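Local coordinates for RegF protein (Neisseria gonorrhoeae, PDB 4HOJ), which binds glutathione and calcium ions and, as a glutathione S-transferase homolog also named stringent starvation protein A, probably acts in the stringent starvation response, at residues V87-G90 with R91-V95; E188-I191 with E192-P196. One frame throughout, in Å; residues are numbered along the deposited sequence. Where two conformers were deposited one is given.

Contact 1: V87-G90 with R91-V95; sequences VMRG and RGRLV
Arg91 N bonds to Val87 O at 2.9 Å, with a nearly straight N-H...O angle of 172°. The same i to i+4 step recurs from Gly92 to Met88, Arg93 to Arg89 and Leu94 to Gly90, the evidence that this part of helix 86-102 is regular alpha-helix. The Arg91 side chain turns back alongside that of Val87, both pointing the same way. Its CG lies anti to the carbonyl carbon (chi1 -77°) and the chain runs extended from there to NE, which carries the guanidinium level with the preceding turn. Val87 CG1 then sits over one face of that group, 3.5 Å from Arg91 NH1, while Met88 CE comes in its plane at the edge, 3.3 Å from the same Arg91 NH1. Two apolar groups thus border one end of the guanidinium, and Arg91 NH2 makes a salt bridge with Asp59 of the second subunit. This helix opens the all-helical C-terminal part of a glutathione S-transferase fold, and here it forms part of the dimer interface. Two residues further on, Arg93 reaches back beside Arg89 in the same manner, its CG passing 3.3 Å from Arg89 O. The two guanidinium planes stand almost perpendicular, at 89°, with Arg89 NH2 and Arg93 NH2 only 3.4 Å apart. The carboxylate of Glu74 of the second subunit takes Arg89 NE on OE1 and Arg93 NH2 on OE2 in two salt bridges, which would be expected to offset the two charges. Arg89 is tied within its own chain as well, through a hydrogen bond from NH1 to Pro83 O.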
ATOM      1  N   VAL A  87      -0.399  -1.038  17.492  1.00 19.69           N
ATOM      2  CA  VAL A  87      -0.513  -2.467  17.186  1.00 18.10           C
ATOM      3  C   VAL A  87      -1.731  -2.761  16.316  1.00 17.84           C
ATOM      4  O   VAL A  87      -1.629  -3.417  15.267  1.00 15.30           O
ATOM      5  CB  VAL A  87      -0.521  -3.317  18.499  1.00 20.65           C
ATOM      6  CG1 VAL A  87      -0.860  -4.760  18.187  1.00 20.98           C
ATOM      7  CG2 VAL A  87       0.819  -3.206  19.200  1.00 22.66           C
ATOM      8  N   MET A  88      -2.898  -2.278  16.731  1.00 16.94           N
ATOM      9  CA  MET A  88      -4.080  -2.481  15.938  1.00 17.24           C
ATOM     10  C   MET A  88      -4.011  -1.760  14.599  1.00 14.75           C
ATOM     11  O   MET A  88      -4.535  -2.277  13.594  1.00 14.19           O
ATOM     12  CB  MET A  88      -5.358  -2.127  16.707  1.00 18.85           C
ATOM     13  CG  MET A  88      -6.645  -2.733  16.046  1.00 31.48           C
ATOM     14  SD  MET A  88      -6.694  -4.555  15.806  1.00 47.20           S
ATOM     15  CE  MET A  88      -5.699  -5.108  17.198  1.00 19.98           C
ATOM     16  N   ARG A  89      -3.332  -0.612  14.556  1.00 15.10           N
ATOM     17  CA  ARG A  89      -3.195   0.102  13.290  1.00 15.41           C
ATOM     18  C   ARG A  89      -2.331  -0.680  12.364  1.00 14.42           C
ATOM     19  O   ARG A  89      -2.623  -0.741  11.177  1.00 13.73           O
ATOM     20  CB  ARG A  89      -2.591   1.484  13.500  1.00 16.46           C
ATOM     21  CG  ARG A  89      -3.592   2.400  14.231  1.00 17.56           C
ATOM     22  CD  ARG A  89      -2.907   3.542  14.978  1.00 19.41           C
ATOM     23  NE  ARG A  89      -2.274   4.463  14.057  1.00 18.63           N
ATOM     24  CZ  ARG A  89      -2.910   5.371  13.320  1.00 24.83           C
ATOM     25  NH1 ARG A  89      -4.223   5.518  13.460  1.00 27.15           N
ATOM     26  NH2 ARG A  89      -2.242   6.152  12.456  1.00 24.98           N
ATOM     27  N   GLY A  90      -1.264  -1.290  12.865  1.00 13.75           N
ATOM     28  CA  GLY A  90      -0.408  -2.091  11.993  1.00 13.44           C
ATOM     29  C   GLY A  90      -1.103  -3.314  11.498  1.00 12.90           C
ATOM     30  O   GLY A  90      -1.040  -3.625  10.291  1.00 12.35           O
ATOM     31  N   ARG A  91      -1.805  -4.015  12.389  1.00 13.27           N
ATOM     32  CA  ARG A  91      -2.570  -5.171  11.966  1.00 13.78           C
ATOM     33  C   ARG A  91      -3.578  -4.748  10.891  1.00 14.24           C
ATOM     34  O   ARG A  91      -3.769  -5.464   9.904  1.00 13.52           O
ATOM     35  CB  ARG A  91      -3.343  -5.809  13.137  1.00 15.14           C
ATOM     36  CG  ARG A  91      -2.476  -6.618  14.023  1.00 20.20           C
ATOM     37  CD  ARG A  91      -3.313  -7.522  14.967  1.00 24.10           C
ATOM     38  NE  ARG A  91      -2.440  -8.306  15.829  1.00 30.87           N
ATOM     39  CZ  ARG A  91      -2.405  -8.175  17.144  1.00 37.48           C
ATOM     40  NH1 ARG A  91      -3.226  -7.303  17.723  1.00 46.63           N
ATOM     41  NH2 ARG A  91      -1.583  -8.922  17.872  1.00 37.75           N
ATOM     42  N   GLY A  92      -4.273  -3.619  11.083  1.00 12.07           N
ATOM     43  CA  GLY A  92      -5.262  -3.174  10.113  1.00 11.81           C
ATOM     44  C   GLY A  92      -4.656  -2.798   8.798  1.00 10.94           C
ATOM     45  O   GLY A  92      -5.201  -3.138   7.763  1.00 10.48           O
ATOM     46  N   ARG A  93      -3.516  -2.107   8.816  1.00 11.17           N
ATOM     47  CA  ARG A  93      -2.870  -1.778   7.539  1.00 10.98           C
ATOM     48  C   ARG A  93      -2.482  -3.030   6.807  1.00 10.68           C
ATOM     49  O   ARG A  93      -2.536  -3.083   5.572  1.00 10.43           O
ATOM     50  CB  ARG A  93      -1.645  -0.916   7.777  1.00 13.89           C
ATOM     51  CG  ARG A  93      -2.032   0.460   8.116  1.00 24.44           C
ATOM     52  CD  ARG A  93      -0.731   1.217   8.084  1.00 40.09           C
ATOM     53  NE  ARG A  93      -0.861   2.506   8.687  1.00 44.43           N
ATOM     54  CZ  ARG A  93      -0.352   2.865   9.860  1.00 31.16           C
ATOM     55  NH1 ARG A  93       0.386   2.028  10.637  1.00 25.02           N
ATOM     56  NH2 ARG A  93      -0.649   4.093  10.241  1.00 27.27           N
ATOM     57  N   LEU A  94      -2.072  -4.081   7.514  1.00 10.97           N
ATOM     58  CA  LEU A  94      -1.728  -5.324   6.830  1.00 11.05           C
ATOM     59  C   LEU A  94      -2.952  -6.011   6.276  1.00 10.62           C
ATOM     60  O   LEU A  94      -2.869  -6.554   5.164  1.00 10.54           O
ATOM     61  CB  LEU A  94      -0.914  -6.221   7.806  1.00 11.93           C
ATOM     62  CG  LEU A  94      -0.381  -7.496   7.147  1.00 12.52           C
ATOM     63  CD1 LEU A  94       0.560  -7.188   5.938  1.00 15.01           C
ATOM     64  CD2 LEU A  94       0.336  -8.349   8.223  1.00 14.78           C
ATOM     65  N   VAL A  95      -4.068  -5.980   7.019  1.00 10.78           N
ATOM     66  CA  VAL A  95      -5.323  -6.509   6.479  1.00 11.30           C
ATOM     67  C   VAL A  95      -5.715  -5.755   5.187  1.00 10.72           C
ATOM     68  O   VAL A  95      -6.005  -6.385   4.143  1.00 10.32           O
ATOM     69  CB  VAL A  95      -6.462  -6.464   7.491  1.00 11.83           C
ATOM     70  CG1 VAL A  95      -7.801  -6.776   6.785  1.00 15.20           C
ATOM     71  CG2 VAL A  95      -6.197  -7.467   8.566  1.00 14.60           C
TER

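Contact 2: E188-I191 with E192-P196; sequences EAFI and EALTP
Glu192 N closes the first turn by bonding to Glu188 O at 3.0 Å. The Glu192 side chain, with CG anti to the carbonyl carbon (chi1 -69°) and extended beyond it, turns back along the helix until OE1 lies 3.5 Å from Ala189 CA. A water hydrogen-bonded to Glu192 OE1 (2.7 Å) and Glu188 OE1 (3.1 Å) bridges the two carboxylates, whose OE1 atoms are 4.8 Å apart, and may ease their like charges. Ala193 follows, its N bonded to Ala189 O and weakly to Phe190 O; its CB sits 3.3 Å from Ala189 O. Leu194 N bonds to Ile191 O, an i to i+3 step, at 3.3 Å from above the carbonyl plane and only weakly to Phe190 O, and psi is 135°. Leu194 CD1 and CD2 each come within 3.9 Å of Phe190 CE1, the two side chains crossing at a slant. The Phe190 ring continues into an aromatic cluster with Phe20, His16, Trp161 and Phe185. Thr195 does not touch residues 188-191; its OG1 bonds to Ile10 O. Its side chain also caps a backbone N of the next helix while its own N bonds to Glu198 OE1, a reciprocal pattern consistent with a capping box. The chain thus passes from helix 188-193 through Leu194 into the N-capped helix 196-199, packed against helix 13-25 of the thioredoxin-like domain.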
ATOM      1  N   GLU A 188     -25.989   4.926   8.226  1.00 16.93           N
ATOM      2  CA  GLU A 188     -26.508   6.096   7.560  1.00 17.27           C
ATOM      3  C   GLU A 188     -25.568   6.584   6.456  1.00 14.36           C
ATOM      4  O   GLU A 188     -26.002   6.907   5.363  1.00 15.13           O
ATOM      5  CB  GLU A 188     -26.718   7.203   8.613  1.00 19.11           C
ATOM      6  CG  GLU A 188     -27.285   8.464   8.077  1.00 27.13           C
ATOM      7  CD  GLU A 188     -27.573   9.473   9.179  1.00 35.81           C
ATOM      8  OE1 GLU A 188     -26.610  10.019   9.754  1.00 40.24           O
ATOM      9  OE2 GLU A 188     -28.754   9.707   9.489  1.00 43.41           O
ATOM     10  N   ALA A 189     -24.267   6.616   6.725  1.00 14.80           N
ATOM     11  CA  ALA A 189     -23.323   7.177   5.738  1.00 14.97           C
ATOM     12  C   ALA A 189     -23.103   6.216   4.605  1.00 13.37           C
ATOM     13  O   ALA A 189     -22.764   6.636   3.502  1.00 12.80           O
ATOM     14  CB  ALA A 189     -21.981   7.525   6.386  1.00 14.53           C
ATOM     15  N   PHE A 190     -23.304   4.924   4.860  1.00 12.02           N
ATOM     16  CA  PHE A 190     -23.197   3.990   3.758  1.00 11.42           C
ATOM     17  C   PHE A 190     -24.314   4.276   2.756  1.00 12.43           C
ATOM     18  O   PHE A 190     -24.060   4.358   1.541  1.00 12.86           O
ATOM     19  CB  PHE A 190     -23.237   2.534   4.247  1.00 11.75           C
ATOM     20  CG  PHE A 190     -23.116   1.564   3.115  1.00 10.81           C
ATOM     21  CD1 PHE A 190     -24.263   1.164   2.433  1.00 11.64           C
ATOM     22  CD2 PHE A 190     -21.867   1.103   2.687  1.00 11.58           C
ATOM     23  CE1 PHE A 190     -24.144   0.318   1.315  1.00 11.16           C
ATOM     24  CE2 PHE A 190     -21.745   0.263   1.578  1.00 10.51           C
ATOM     25  CZ  PHE A 190     -22.902  -0.136   0.891  1.00 11.31           C
ATOM     26  N   ILE A 191     -25.523   4.361   3.254  0.87 12.84           N
ATOM     27  CA  ILE A 191     -26.640   4.673   2.372  0.87 15.05           C
ATOM     28  C   ILE A 191     -26.491   6.010   1.646  0.87 15.06           C
ATOM     29  O   ILE A 191     -26.738   6.084   0.424  0.87 14.04           O
ATOM     30  CB  ILE A 191     -27.939   4.626   3.128  0.87 17.07           C
ATOM     31  CG1 ILE A 191     -28.177   3.207   3.628  0.87 19.16           C
ATOM     32  CG2 ILE A 191     -29.115   5.071   2.249  0.87 18.89           C
ATOM     33  CD1 ILE A 191     -29.053   3.181   4.856  0.87 20.86           C
ATOM     34  N   GLU A 192     -26.029   7.044   2.373  1.00 14.14           N
ATOM     35  CA  GLU A 192     -25.771   8.337   1.733  1.00 14.29           C
ATOM     36  C   GLU A 192     -24.760   8.264   0.613  1.00 11.87           C
ATOM     37  O   GLU A 192     -24.857   8.965  -0.385  1.00 14.56           O
ATOM     38  CB  GLU A 192     -25.230   9.358   2.728  1.00 14.61           C
ATOM     39  CG  GLU A 192     -26.202   9.847   3.784  1.00 18.82           C
ATOM     40  CD  GLU A 192     -25.514  10.789   4.767  1.00 25.12           C
ATOM     41  OE1 GLU A 192     -24.509  10.420   5.419  1.00 24.41           O
ATOM     42  OE2 GLU A 192     -25.990  11.923   4.911  1.00 32.58           O
ATOM     43  N   ALA A 193     -23.737   7.434   0.785  1.00 11.05           N
ATOM     44  CA  ALA A 193     -22.674   7.308  -0.182  1.00  9.90           C
ATOM     45  C   ALA A 193     -23.013   6.588  -1.459  1.00  9.97           C
ATOM     46  O   ALA A 193     -22.320   6.766  -2.489  1.00 11.84           O
ATOM     47  CB  ALA A 193     -21.496   6.622   0.459  1.00 10.10           C
ATOM     48  N   LEU A 194     -24.096   5.795  -1.462  1.00 10.11           N
ATOM     49  CA  LEU A 194     -24.482   5.047  -2.673  1.00 10.07           C
ATOM     50  C   LEU A 194     -24.940   6.003  -3.756  1.00 10.42           C
ATOM     51  O   LEU A 194     -25.746   6.918  -3.509  1.00 11.58           O
ATOM     52  CB  LEU A 194     -25.657   4.113  -2.347  1.00 11.22           C
ATOM     53  CG  LEU A 194     -25.320   2.907  -1.441  1.00 10.29           C
ATOM     54  CD1 LEU A 194     -26.630   2.268  -0.981  1.00 12.05           C
ATOM     55  CD2 LEU A 194     -24.472   1.895  -2.182  1.00 11.04           C
ATOM     56  N   THR A 195     -24.471   5.773  -4.970  1.00  9.16           N
ATOM     57  CA  THR A 195     -25.076   6.461  -6.091  1.00 10.78           C
ATOM     58  C   THR A 195     -26.419   5.762  -6.505  1.00  9.94           C
ATOM     59  O   THR A 195     -26.665   4.604  -6.124  1.00  9.85           O
ATOM     60  CB  THR A 195     -24.112   6.469  -7.298  1.00  8.90           C
ATOM     61  OG1 THR A 195     -24.061   5.153  -7.850  1.00  9.19           O
ATOM     62  CG2 THR A 195     -22.705   6.931  -6.951  1.00  9.73           C
ATOM     63  N   PRO A 196     -27.248   6.422  -7.337  1.00 10.51           N
ATOM     64  CA  PRO A 196     -28.437   5.719  -7.834  1.00 10.72           C
ATOM     65  C   PRO A 196     -28.124   4.462  -8.600  1.00  9.99           C
ATOM     66  O   PRO A 196     -28.839   3.481  -8.501  1.00 13.16           O
ATOM     67  CB  PRO A 196     -29.132   6.753  -8.734  1.00 12.63           C
ATOM     68  CG  PRO A 196     -28.622   8.023  -8.312  1.00 14.86           C
ATOM     69  CD  PRO A 196     -27.223   7.831  -7.766  1.00 12.34           C
TER
HETATM   70  O   HOH W   1     -24.079  10.491   8.083  1.00 37.24           O

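Along the chain contact 1 comes first and contact 2 second, with most of the helical C-terminal part between them. Their centres are 26 Å apart and their nearest atoms about 16 Å, so they do not touch. They share no helix: residues 87-95 belong to helix 86-102, whereas 188-193 form a separate short helix near the end of the chain. Their surroundings differ too. The residues of contact 1 take part in the dimer interface, whereas those of contact 2, which no other chain of the assembly reaches, pack against helix 13-25 of the thioredoxin-like domain and helix 151-161 of the C-terminal domain.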